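Local structure of lipoprotein signal peptidase (Staphylococcus aureus, 6RYO) at residues N70-R75 with F153-I158; L114-A119 with I171-K176; I97-L102 with A125-N130. The protein removes signal peptides from bacterial prolipoproteins as a membrane-embedded aspartyl protease, cleaving just before the diacylglyceryl-modified cysteine. All coordinates share one frame; numbering follows the deposited sequence.

The three contacts illustrate how a small membrane protease joins a sheet, a helix bundle and an active site. Contact 1 lies where the antiparallel sheet meets the loop leading into helix 158-174, with Ile155 about 4 Å, side chain to side chain, from the predicted catalytic residue Asp142. Contact 3 lies across the chain's centre, about 21 Å away between centres, yet the two meet through a weak bond between Asn157 and Asn130, beside Asp160, also predicted to be catalytic. Contact 3 touches the bound peptide too, through Ile98, Ala127 and Asn130. Contact 2 shares helix 114-137 with contact 3, their centres about 17 Å apart, and lies away from the active site.

Contact 1 of 3, residues N70-R75 with F153-I158; sequences NITSHR and FPIFNI. With OLC ((2R)-2,3-dihydroxypropyl (9Z)-octadec-9-enoate), chain B; OLC ((2R)-2,3-dihydroxypropyl (9Z)-octadec-9-enoate), chain C.
His74 and Ile155 mark the closest approach of two backbones that run past each other without a hydrogen bond between them: strand residues 70-75 and the irregular segment 153-158 come together at a CA–CA distance of 7.1 Å. From 153-158, Ile155 alone touches the strand. Its CG1 branch is anti to the carbonyl carbon (chi1 -52°) and continues extended, placing CD1 3.7 Å from Thr72 CG2 and 3.7 Å from His74 CB. The other branch, CG2, rests 3.6 Å from Thr72 O. Thr72 meets it at about a right angle with its methyl, while OG1 is hydrogen-bonded to Asp145 and Ser61. Arg75 reaches back over the chain: NH1 donates to Ser73 OG at 2.8 Å, with the hydroxyl in the guanidinium plane, and to His74 O from above the carbonyl plane.

Phe156 leaves the backbone on the side away from the strand, and a monoolein chain crosses one face of its ring, with C4 standing 3.4 Å above the ring plane over its centre; C2 of this lipid lies 3.5 Å from Phe153 CE2. After Phe156, Asn157 N-caps helix 158-174 through OD1 to Asp160 N, while ND2 is hydrogen-bonded to Val141 O. Ile155 also packs on Asp142, a predicted catalytic residue on strand 140-146. The arrangement belongs to the signal peptidase II fold, in which the sheet known as the beta-cradle packs against the entry to a transmembrane helix bearing the other predicted catalytic aspartate.

Contact 2 of 3, residues L114-A119 with I171-K176; sequences LFMQVA and IIALLK. With OLC ((2R)-2,3-dihydroxypropyl (9Z)-octadec-9-enoate), chain D.
A chi1 of 178° sets the CG of Phe115 beside its own carbonyl carbon and sends the ring out toward Ala173, while Met116, its CG beside the backbone N (chi1 -76°), meets the same alanine through CG before its chain bends at chi2 and chi3. The ring arrives edge first: Ala173 CB lies near the ring plane, 3.6 Å from Phe115 CE1 and 4.0 Å from Phe115 CD1. Met116 adds its CG at 4.1 Å from the same methyl. One small residue therefore receives both larger ones, and the backbones approach to 7.2 Å between Met116 CA and Ala173 CA.

The other end of the ring belongs to lipid. Monoolein hydroxyl O23 sits near the ring plane, 3.3 Å from Phe115 CD2, so the phenyl group spans the space between a glycerol headgroup and the partner helix. The ester carbonyl oxygen O19 of the same lipid comes to 3.4 Å from Val118 CG1. Phe115 and Ala119 both touch Leu169 on helix 158-174, extending the same helix-helix packing by another turn.

Helix 158-174 ends here, where Leu175 N makes weak bonds to both Ile171 O and Ile172 O as the chain leaves helical geometry. What results is antiparallel packing of two transmembrane helices, the start of one against the end of the other, at a lipid-lined rim of the four-helix bundle characteristic of signal peptidase II.

Contact 3 of 3, residues I97-L102 with A125-N130; sequences IILIAL and AGALGN
Asn130 OD1 is gripped by a hydrogen bond from Lys49 NZ and a weak one from Asn157 ND2, in a segment whose Ala127, three residues earlier, packs against Leu99. The amide nitrogen of Asn130 is engaged too, donating to Asp160 OD1 and to the backbone of the bound peptide. Such a network would fix the rotation of the amide and place it as a link between a predicted catalytic residue and the ligand.

Toward the neighbouring helix the contact becomes purely apolar. Leu99 leans its CG anti to the carbonyl carbon (chi1 -79°), and the CD2 branch touches Ala127 CB at 4.0 Å. Leu99 CD2 also approaches the backbone, lying 4.4 Å from Leu128 N. The short side chain of Ala127 lets the backbones come to 7.4 Å between Leu99 CA and Ala127 CA. Ile98 and Ala127 both also pack on a modified side chain of the peptide.

Leu99 continues onto Phe124, and Leu102 onto Ile120 and Leu123; helices 87-108 and 114-137, successive and antiparallel, make a transmembrane hairpin. Ala125, pointing away from this partner, meets Ala38, Val41 and Val42, which places helix 114-137 between helices 87-108 and 31-55.

Contact 1 of 3, residues N70-R75 with F153-I158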
loop_
_atom_site.group_PDB
_atom_site.type_symbol
_atom_site.label_atom_id
_atom_site.label_comp_id
_atom_site.label_asym_id
_atom_site.label_seq_id
_atom_site.Cartn_x
_atom_site.Cartn_y
_atom_site.Cartn_z
ATOM N N ASN A 70 -16.674 7.117 4.433
ATOM C CA ASN A 70 -16.887 8.060 3.349
ATOM C C ASN A 70 -15.744 7.963 2.347
ATOM O O ASN A 70 -14.647 7.494 2.668
ATOM C CB ASN A 70 -17.000 9.498 3.871
ATOM C CG ASN A 70 -18.258 9.731 4.677
ATOM O OD1 ASN A 70 -19.301 10.064 4.120
ATOM N ND2 ASN A 70 -18.168 9.565 5.996
ATOM N N ILE A 71 -16.020 8.390 1.118
ATOM C CA ILE A 71 -14.998 8.536 0.087
ATOM C C ILE A 71 -14.684 10.024 -0.004
ATOM O O ILE A 71 -15.406 10.791 -0.649
ATOM C CB ILE A 71 -15.449 7.967 -1.258
ATOM C CG1 ILE A 71 -15.763 6.476 -1.131
ATOM C CG2 ILE A 71 -14.375 8.188 -2.305
ATOM C CD1 ILE A 71 -14.596 5.638 -0.652
ATOM N N THR A 72 -13.597 10.434 0.639
ATOM C CA THR A 72 -13.204 11.835 0.719
ATOM C C THR A 72 -11.954 12.029 -0.130
ATOM O O THR A 72 -10.890 11.486 0.188
ATOM C CB THR A 72 -12.965 12.246 2.169
ATOM O OG1 THR A 72 -14.163 12.036 2.930
ATOM C CG2 THR A 72 -12.585 13.710 2.244
ATOM N N SER A 73 -12.088 12.793 -1.211
ATOM C CA SER A 73 -10.979 13.008 -2.132
ATOM C C SER A 73 -9.889 13.830 -1.453
ATOM O O SER A 73 -10.137 14.955 -1.004
ATOM C CB SER A 73 -11.472 13.706 -3.398
ATOM O OG SER A 73 -10.433 13.823 -4.354
ATOM N N HIS A 74 -8.687 13.263 -1.369
ATOM C CA HIS A 74 -7.544 13.933 -0.767
ATOM C C HIS A 74 -6.295 13.602 -1.572
ATOM O O HIS A 74 -6.234 12.588 -2.273
ATOM C CB HIS A 74 -7.360 13.520 0.703
ATOM C CG HIS A 74 -6.156 14.126 1.358
ATOM N ND1 HIS A 74 -6.065 15.470 1.651
ATOM C CD2 HIS A 74 -4.989 13.574 1.766
ATOM C CE1 HIS A 74 -4.897 15.718 2.218
ATOM N NE2 HIS A 74 -4.226 14.583 2.299
ATOM N N ARG A 75 -5.293 14.471 -1.462
ATOM C CA ARG A 75 -3.979 14.240 -2.045
ATOM C C ARG A 75 -2.929 14.373 -0.953
ATOM O O ARG A 75 -3.011 15.273 -0.112
ATOM C CB ARG A 75 -3.682 15.226 -3.186
ATOM C CG ARG A 75 -4.710 15.221 -4.312
ATOM C CD ARG A 75 -4.869 13.838 -4.918
ATOM N NE ARG A 75 -5.747 13.848 -6.086
ATOM C CZ ARG A 75 -7.071 13.750 -6.032
ATOM N NH1 ARG A 75 -7.686 13.641 -4.863
ATOM N NH2 ARG A 75 -7.783 13.769 -7.150
ATOM N N PHE A 153 -7.620 9.750 12.078
ATOM C CA PHE A 153 -6.870 8.765 11.322
ATOM C C PHE A 153 -6.857 9.198 9.861
ATOM O O PHE A 153 -7.924 9.407 9.273
ATOM C CB PHE A 153 -7.496 7.380 11.477
ATOM C CG PHE A 153 -6.574 6.250 11.108
ATOM C CD1 PHE A 153 -5.493 5.931 11.914
ATOM C CD2 PHE A 153 -6.798 5.494 9.967
ATOM C CE1 PHE A 153 -4.646 4.891 11.583
ATOM C CE2 PHE A 153 -5.955 4.451 9.634
ATOM C CZ PHE A 153 -4.877 4.150 10.442
ATOM N N PRO A 154 -5.686 9.354 9.248
ATOM C CA PRO A 154 -5.615 10.028 7.946
ATOM C C PRO A 154 -6.338 9.258 6.849
ATOM O O PRO A 154 -6.588 8.056 6.949
ATOM C CB PRO A 154 -4.109 10.101 7.670
ATOM C CG PRO A 154 -3.539 8.957 8.449
ATOM C CD PRO A 154 -4.368 8.875 9.697
ATOM N N ILE A 155 -6.671 9.984 5.785
ATOM C CA ILE A 155 -7.298 9.383 4.614
ATOM C C ILE A 155 -6.253 8.551 3.880
ATOM O O ILE A 155 -5.186 9.056 3.513
ATOM C CB ILE A 155 -7.899 10.461 3.703
ATOM C CG1 ILE A 155 -8.803 11.395 4.512
ATOM C CG2 ILE A 155 -8.682 9.831 2.565
ATOM C CD1 ILE A 155 -9.335 12.576 3.727
ATOM N N PHE A 156 -6.552 7.272 3.669
ATOM C CA PHE A 156 -5.617 6.350 3.033
ATOM C C PHE A 156 -6.261 5.712 1.801
ATOM O O PHE A 156 -7.353 6.098 1.376
ATOM C CB PHE A 156 -5.131 5.295 4.031
ATOM C CG PHE A 156 -6.229 4.452 4.617
ATOM C CD1 PHE A 156 -6.955 4.896 5.710
ATOM C CD2 PHE A 156 -6.522 3.206 4.087
ATOM C CE1 PHE A 156 -7.959 4.119 6.256
ATOM C CE2 PHE A 156 -7.523 2.424 4.629
ATOM C CZ PHE A 156 -8.240 2.881 5.717
ATOM N N ASN A 157 -5.570 4.730 1.224
ATOM C CA ASN A 157 -5.992 4.117 -0.029
ATOM C C ASN A 157 -5.721 2.617 0.035
ATOM O O ASN A 157 -5.380 2.066 1.087
ATOM C CB ASN A 157 -5.285 4.789 -1.213
ATOM C CG ASN A 157 -3.780 4.876 -1.024
ATOM O OD1 ASN A 157 -3.153 3.957 -0.501
ATOM N ND2 ASN A 157 -3.196 5.994 -1.443
ATOM N N ILE A 158 -5.885 1.948 -1.109
ATOM C CA ILE A 158 -5.683 0.504 -1.173
ATOM C C ILE A 158 -4.213 0.154 -0.970
ATOM O O ILE A 158 -3.883 -0.820 -0.282
ATOM C CB ILE A 158 -6.219 -0.047 -2.507
ATOM C CG1 ILE A 158 -7.706 0.283 -2.660
ATOM C CG2 ILE A 158 -5.997 -1.542 -2.592
ATOM C CD1 ILE A 158 -8.588 -0.382 -1.626
HETATM C C10 OLC B . -8.725 -2.594 5.212
HETATM C C9 OLC B . -7.518 -2.756 5.709
HETATM C C11 OLC B . -9.839 -2.009 6.077
HETATM C C8 OLC B . -7.230 -2.358 7.155
HETATM C C24 OLC B . -2.380 8.391 4.985
HETATM C C12 OLC B . -10.800 -1.214 5.196
HETATM C C7 OLC B . -5.877 -1.658 7.244
HETATM C C13 OLC B . -11.049 0.153 5.826
HETATM C C6 OLC B . -6.077 -0.149 7.128
HETATM C C14 OLC B . -12.506 0.548 5.598
HETATM C C5 OLC B . -4.725 0.541 7.274
HETATM C C4 OLC B . -4.868 2.037 7.012
HETATM C C3 OLC B . -3.484 2.626 6.754
HETATM C C2 OLC B . -3.470 4.093 7.173
HETATM C C21 OLC B . -0.976 6.715 6.201
HETATM C C1 OLC B . -2.225 4.772 6.613
HETATM C C22 OLC B . -1.048 7.649 4.996
HETATM O O19 OLC B . -1.255 4.136 6.368
HETATM O O25 OLC B . -2.171 9.706 4.546
HETATM O O23 OLC B . -0.009 8.581 5.065
HETATM O O20 OLC B . -2.240 6.151 6.384
HETATM C C18 OLC C . -10.470 -1.623 1.252
HETATM C C10 OLC C . -4.976 -7.599 0.539
HETATM C C9 OLC C . -5.130 -8.908 0.523
HETATM C C17 OLC C . -9.119 -2.112 1.767
HETATM C C11 OLC C . -5.286 -6.769 -0.705
HETATM C C8 OLC C . -5.620 -9.616 -0.740
HETATM C C24 OLC C . -4.062 -21.443 0.151
HETATM C C16 OLC C . -9.151 -3.634 1.860
HETATM C C12 OLC C . -5.477 -5.308 -0.307
HETATM C C7 OLC C . -6.180 -10.993 -0.381
HETATM C C15 OLC C . -9.039 -4.212 0.452
HETATM C C13 OLC C . -6.754 -5.187 0.518
HETATM C C6 OLC C . -5.053 -11.921 0.067
HETATM C C14 OLC C . -7.605 -4.051 -0.043
HETATM C C5 OLC C . -4.583 -12.775 -1.108
HETATM C C4 OLC C . -5.325 -14.112 -1.114
HETATM C C3 OLC C . -4.349 -15.235 -0.768
HETATM C C2 OLC C . -4.494 -16.369 -1.783
HETATM C C21 OLC C . -4.642 -19.506 -1.309
HETATM C C1 OLC C . -3.496 -17.476 -1.453
HETATM C C22 OLC C . -4.215 -20.971 -1.294
HETATM O O19 OLC C . -2.572 -17.248 -0.747
HETATM O O25 OLC C . -3.274 -22.600 0.175
HETATM O O23 OLC C . -5.179 -21.748 -1.947
HETATM O O20 OLC C . -3.670 -18.760 -1.981
#

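Contact 2 of 3, residues L114-A119 with I171-K176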
loop_
_atom_site.group_PDB
_atom_site.type_symbol
_atom_site.label_atom_id
_atom_site.label_comp_id
_atom_site.label_asym_id
_atom_site.label_seq_id
_atom_site.Cartn_x
_atom_site.Cartn_y
_atom_site.Cartn_z
ATOM N N LEU A 114 4.685 -20.117 1.710
ATOM C CA LEU A 114 3.700 -19.344 0.959
ATOM C C LEU A 114 3.164 -18.176 1.779
ATOM O O LEU A 114 2.894 -17.099 1.234
ATOM C CB LEU A 114 2.556 -20.250 0.506
ATOM C CG LEU A 114 1.381 -19.583 -0.212
ATOM C CD1 LEU A 114 1.861 -18.857 -1.456
ATOM C CD2 LEU A 114 0.313 -20.609 -0.568
ATOM N N PHE A 115 3.000 -18.373 3.090
ATOM C CA PHE A 115 2.441 -17.329 3.946
ATOM C C PHE A 115 3.270 -16.052 3.883
ATOM O O PHE A 115 2.730 -14.954 3.703
ATOM C CB PHE A 115 2.340 -17.834 5.386
ATOM C CG PHE A 115 1.824 -16.811 6.354
ATOM C CD1 PHE A 115 2.700 -16.056 7.119
ATOM C CD2 PHE A 115 0.463 -16.605 6.506
ATOM C CE1 PHE A 115 2.228 -15.115 8.011
ATOM C CE2 PHE A 115 -0.016 -15.666 7.396
ATOM C CZ PHE A 115 0.868 -14.920 8.151
ATOM N N MET A 116 4.589 -16.171 4.044
ATOM C CA MET A 116 5.440 -14.987 4.007
ATOM C C MET A 116 5.545 -14.422 2.596
ATOM O O MET A 116 5.601 -13.201 2.416
ATOM C CB MET A 116 6.827 -15.312 4.560
ATOM C CG MET A 116 6.878 -15.420 6.073
ATOM S SD MET A 116 8.478 -14.922 6.739
ATOM C CE MET A 116 9.541 -16.215 6.099
ATOM N N GLN A 117 5.588 -15.297 1.587
ATOM C CA GLN A 117 5.642 -14.828 0.205
ATOM C C GLN A 117 4.406 -14.010 -0.151
ATOM O O GLN A 117 4.498 -13.018 -0.884
ATOM C CB GLN A 117 5.801 -16.018 -0.742
ATOM C CG GLN A 117 7.160 -16.705 -0.657
ATOM C CD GLN A 117 7.304 -17.844 -1.646
ATOM O OE1 GLN A 117 6.503 -17.985 -2.571
ATOM N NE2 GLN A 117 8.329 -18.667 -1.455
ATOM N N VAL A 118 3.236 -14.416 0.351
ATOM C CA VAL A 118 2.029 -13.608 0.184
ATOM C C VAL A 118 2.186 -12.273 0.903
ATOM O O VAL A 118 1.816 -11.214 0.379
ATOM C CB VAL A 118 0.792 -14.376 0.685
ATOM C CG1 VAL A 118 -0.422 -13.455 0.761
ATOM C CG2 VAL A 118 0.502 -15.566 -0.219
ATOM N N ALA A 119 2.730 -12.309 2.123
ATOM C CA ALA A 119 2.911 -11.087 2.899
ATOM C C ALA A 119 3.871 -10.128 2.206
ATOM O O ALA A 119 3.607 -8.923 2.116
ATOM C CB ALA A 119 3.406 -11.431 4.303
ATOM N N ILE A 171 4.040 -9.661 11.249
ATOM C CA ILE A 171 4.030 -9.606 12.709
ATOM C C ILE A 171 3.492 -10.911 13.278
ATOM O O ILE A 171 3.982 -11.413 14.296
ATOM C CB ILE A 171 3.220 -8.388 13.196
ATOM C CG1 ILE A 171 4.007 -7.096 12.955
ATOM C CG2 ILE A 171 2.856 -8.528 14.663
ATOM C CD1 ILE A 171 3.285 -5.851 13.412
ATOM N N ILE A 172 2.490 -11.494 12.615
ATOM C CA ILE A 172 2.036 -12.830 12.990
ATOM C C ILE A 172 3.091 -13.870 12.630
ATOM O O ILE A 172 3.288 -14.847 13.365
ATOM C CB ILE A 172 0.679 -13.136 12.325
ATOM C CG1 ILE A 172 -0.380 -12.149 12.815
ATOM C CG2 ILE A 172 0.245 -14.567 12.602
ATOM C CD1 ILE A 172 -1.715 -12.284 12.119
ATOM N N ALA A 173 3.799 -13.673 11.513
ATOM C CA ALA A 173 4.911 -14.556 11.177
ATOM C C ALA A 173 6.116 -14.310 12.077
ATOM O O ALA A 173 6.903 -15.232 12.321
ATOM C CB ALA A 173 5.300 -14.383 9.710
ATOM N N LEU A 174 6.281 -13.082 12.573
ATOM C CA LEU A 174 7.307 -12.806 13.570
ATOM C C LEU A 174 6.936 -13.337 14.946
ATOM O O LEU A 174 7.826 -13.543 15.776
ATOM C CB LEU A 174 7.577 -11.303 13.669
ATOM C CG LEU A 174 8.392 -10.659 12.545
ATOM C CD1 LEU A 174 8.619 -9.182 12.835
ATOM C CD2 LEU A 174 9.714 -11.388 12.350
ATOM N N LEU A 175 5.648 -13.565 15.207
ATOM C CA LEU A 175 5.202 -14.086 16.491
ATOM C C LEU A 175 5.355 -15.597 16.603
ATOM O O LEU A 175 4.755 -16.208 17.496
ATOM C CB LEU A 175 3.752 -13.677 16.755
ATOM C CG LEU A 175 3.592 -12.272 17.338
ATOM C CD1 LEU A 175 2.126 -11.868 17.386
ATOM C CD2 LEU A 175 4.220 -12.196 18.723
ATOM N N LYS A 176 6.129 -16.208 15.711
ATOM C CA LYS A 176 6.613 -17.558 15.934
ATOM C C LYS A 176 7.841 -17.515 16.837
ATOM O O LYS A 176 8.475 -16.470 17.011
ATOM C CB LYS A 176 6.945 -18.240 14.607
ATOM C CG LYS A 176 5.724 -18.676 13.816
ATOM C CD LYS A 176 4.960 -19.761 14.557
ATOM C CE LYS A 176 3.766 -20.252 13.758
ATOM N NZ LYS A 176 3.062 -21.361 14.459
HETATM C C10 OLC D . -10.062 -6.927 4.414
HETATM C C9 OLC D . -9.289 -7.813 3.820
HETATM C C11 OLC D . -10.388 -7.067 5.900
HETATM C C8 OLC D . -8.721 -8.985 4.618
HETATM C C24 OLC D . -1.838 -19.575 2.293
HETATM C C7 OLC D . -7.502 -9.562 3.901
HETATM C C6 OLC D . -6.748 -10.483 4.858
HETATM C C5 OLC D . -5.678 -11.250 4.088
HETATM C C4 OLC D . -5.264 -12.487 4.880
HETATM C C3 OLC D . -5.154 -13.670 3.921
HETATM C C2 OLC D . -4.417 -14.822 4.603
HETATM C C21 OLC D . -2.546 -17.294 3.008
HETATM C C1 OLC D . -3.179 -15.183 3.784
HETATM C C22 OLC D . -1.904 -18.600 3.463
HETATM O O19 OLC D . -2.806 -14.466 2.917
HETATM O O25 OLC D . -1.218 -20.756 2.719
HETATM O O23 OLC D . -0.608 -18.342 3.926
HETATM O O20 OLC D . -2.485 -16.367 4.053
#

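Contact 3 of 3, residues I97-L102 with A125-N130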
loop_
_atom_site.group_PDB
_atom_site.type_symbol
_atom_site.label_atom_id
_atom_site.label_comp_id
_atom_site.label_asym_id
_atom_site.label_seq_id
_atom_site.Cartn_x
_atom_site.Cartn_y
_atom_site.Cartn_z
ATOM N N ILE A 97 14.970 1.287 -2.449
ATOM C CA ILE A 97 15.815 0.465 -1.583
ATOM C C ILE A 97 14.993 -0.632 -0.920
ATOM O O ILE A 97 15.441 -1.779 -0.795
ATOM C CB ILE A 97 16.528 1.349 -0.541
ATOM C CG1 ILE A 97 17.598 2.211 -1.210
ATOM C CG2 ILE A 97 17.150 0.502 0.561
ATOM C CD1 ILE A 97 18.344 3.111 -0.247
ATOM N N ILE A 98 13.773 -0.304 -0.500
ATOM C CA ILE A 98 12.923 -1.284 0.164
ATOM C C ILE A 98 12.315 -2.251 -0.846
ATOM O O ILE A 98 12.151 -3.442 -0.557
ATOM C CB ILE A 98 11.850 -0.560 0.996
ATOM C CG1 ILE A 98 12.516 0.263 2.105
ATOM C CG2 ILE A 98 10.862 -1.551 1.582
ATOM C CD1 ILE A 98 11.546 0.952 3.036
ATOM N N LEU A 99 11.978 -1.764 -2.045
ATOM C CA LEU A 99 11.459 -2.652 -3.081
ATOM C C LEU A 99 12.482 -3.718 -3.456
ATOM O O LEU A 99 12.122 -4.872 -3.720
ATOM C CB LEU A 99 11.049 -1.845 -4.315
ATOM C CG LEU A 99 9.704 -1.112 -4.287
ATOM C CD1 LEU A 99 9.474 -0.363 -5.592
ATOM C CD2 LEU A 99 8.565 -2.082 -4.017
ATOM N N ILE A 100 13.764 -3.351 -3.481
ATOM C CA ILE A 100 14.808 -4.318 -3.798
ATOM C C ILE A 100 15.002 -5.294 -2.644
ATOM O O ILE A 100 15.194 -6.496 -2.856
ATOM C CB ILE A 100 16.115 -3.588 -4.155
ATOM C CG1 ILE A 100 15.892 -2.637 -5.334
ATOM C CG2 ILE A 100 17.218 -4.580 -4.469
ATOM C CD1 ILE A 100 15.260 -3.292 -6.543
ATOM N N ALA A 101 14.948 -4.795 -1.406
ATOM C CA ALA A 101 15.133 -5.659 -0.244
ATOM C C ALA A 101 14.010 -6.684 -0.126
ATOM O O ALA A 101 14.247 -7.824 0.288
ATOM C CB ALA A 101 15.226 -4.814 1.027
ATOM N N LEU A 102 12.782 -6.295 -0.478
ATOM C CA LEU A 102 11.660 -7.230 -0.431
ATOM C C LEU A 102 11.880 -8.400 -1.383
ATOM O O LEU A 102 11.647 -9.559 -1.023
ATOM C CB LEU A 102 10.356 -6.501 -0.758
ATOM C CG LEU A 102 9.717 -5.703 0.379
ATOM C CD1 LEU A 102 8.588 -4.836 -0.150
ATOM C CD2 LEU A 102 9.206 -6.648 1.457
ATOM N N ALA A 125 3.337 -4.874 -3.321
ATOM C CA ALA A 125 2.287 -4.235 -4.109
ATOM C C ALA A 125 1.856 -2.911 -3.490
ATOM O O ALA A 125 1.636 -1.925 -4.205
ATOM C CB ALA A 125 1.089 -5.175 -4.246
ATOM N N GLY A 126 1.725 -2.869 -2.161
ATOM C CA GLY A 126 1.323 -1.635 -1.508
ATOM C C GLY A 126 2.342 -0.520 -1.647
ATOM O O GLY A 126 1.976 0.658 -1.685
ATOM N N ALA A 127 3.630 -0.869 -1.720
ATOM C CA ALA A 127 4.661 0.143 -1.919
ATOM C C ALA A 127 4.710 0.613 -3.368
ATOM O O ALA A 127 4.900 1.806 -3.630
ATOM C CB ALA A 127 6.024 -0.404 -1.495
ATOM N N LEU A 128 4.549 -0.314 -4.316
ATOM C CA LEU A 128 4.594 0.041 -5.733
ATOM C C LEU A 128 3.406 0.913 -6.130
ATOM O O LEU A 128 3.552 1.838 -6.940
ATOM C CB LEU A 128 4.640 -1.230 -6.586
ATOM C CG LEU A 128 4.755 -1.044 -8.100
ATOM C CD1 LEU A 128 5.915 -0.115 -8.446
ATOM C CD2 LEU A 128 4.928 -2.393 -8.779
ATOM N N GLY A 129 2.221 0.624 -5.582
ATOM C CA GLY A 129 1.045 1.414 -5.915
ATOM C C GLY A 129 1.213 2.883 -5.578
ATOM O O GLY A 129 0.886 3.760 -6.384
ATOM N N ASN A 130 1.720 3.174 -4.374
ATOM C CA ASN A 130 2.027 4.556 -4.020
ATOM C C ASN A 130 3.214 5.085 -4.816
ATOM O O ASN A 130 3.277 6.284 -5.114
ATOM C CB ASN A 130 2.303 4.671 -2.520
ATOM C CG ASN A 130 1.037 4.642 -1.687
ATOM O OD1 ASN A 130 -0.033 5.022 -2.157
ATOM N ND2 ASN A 130 1.154 4.184 -0.445
#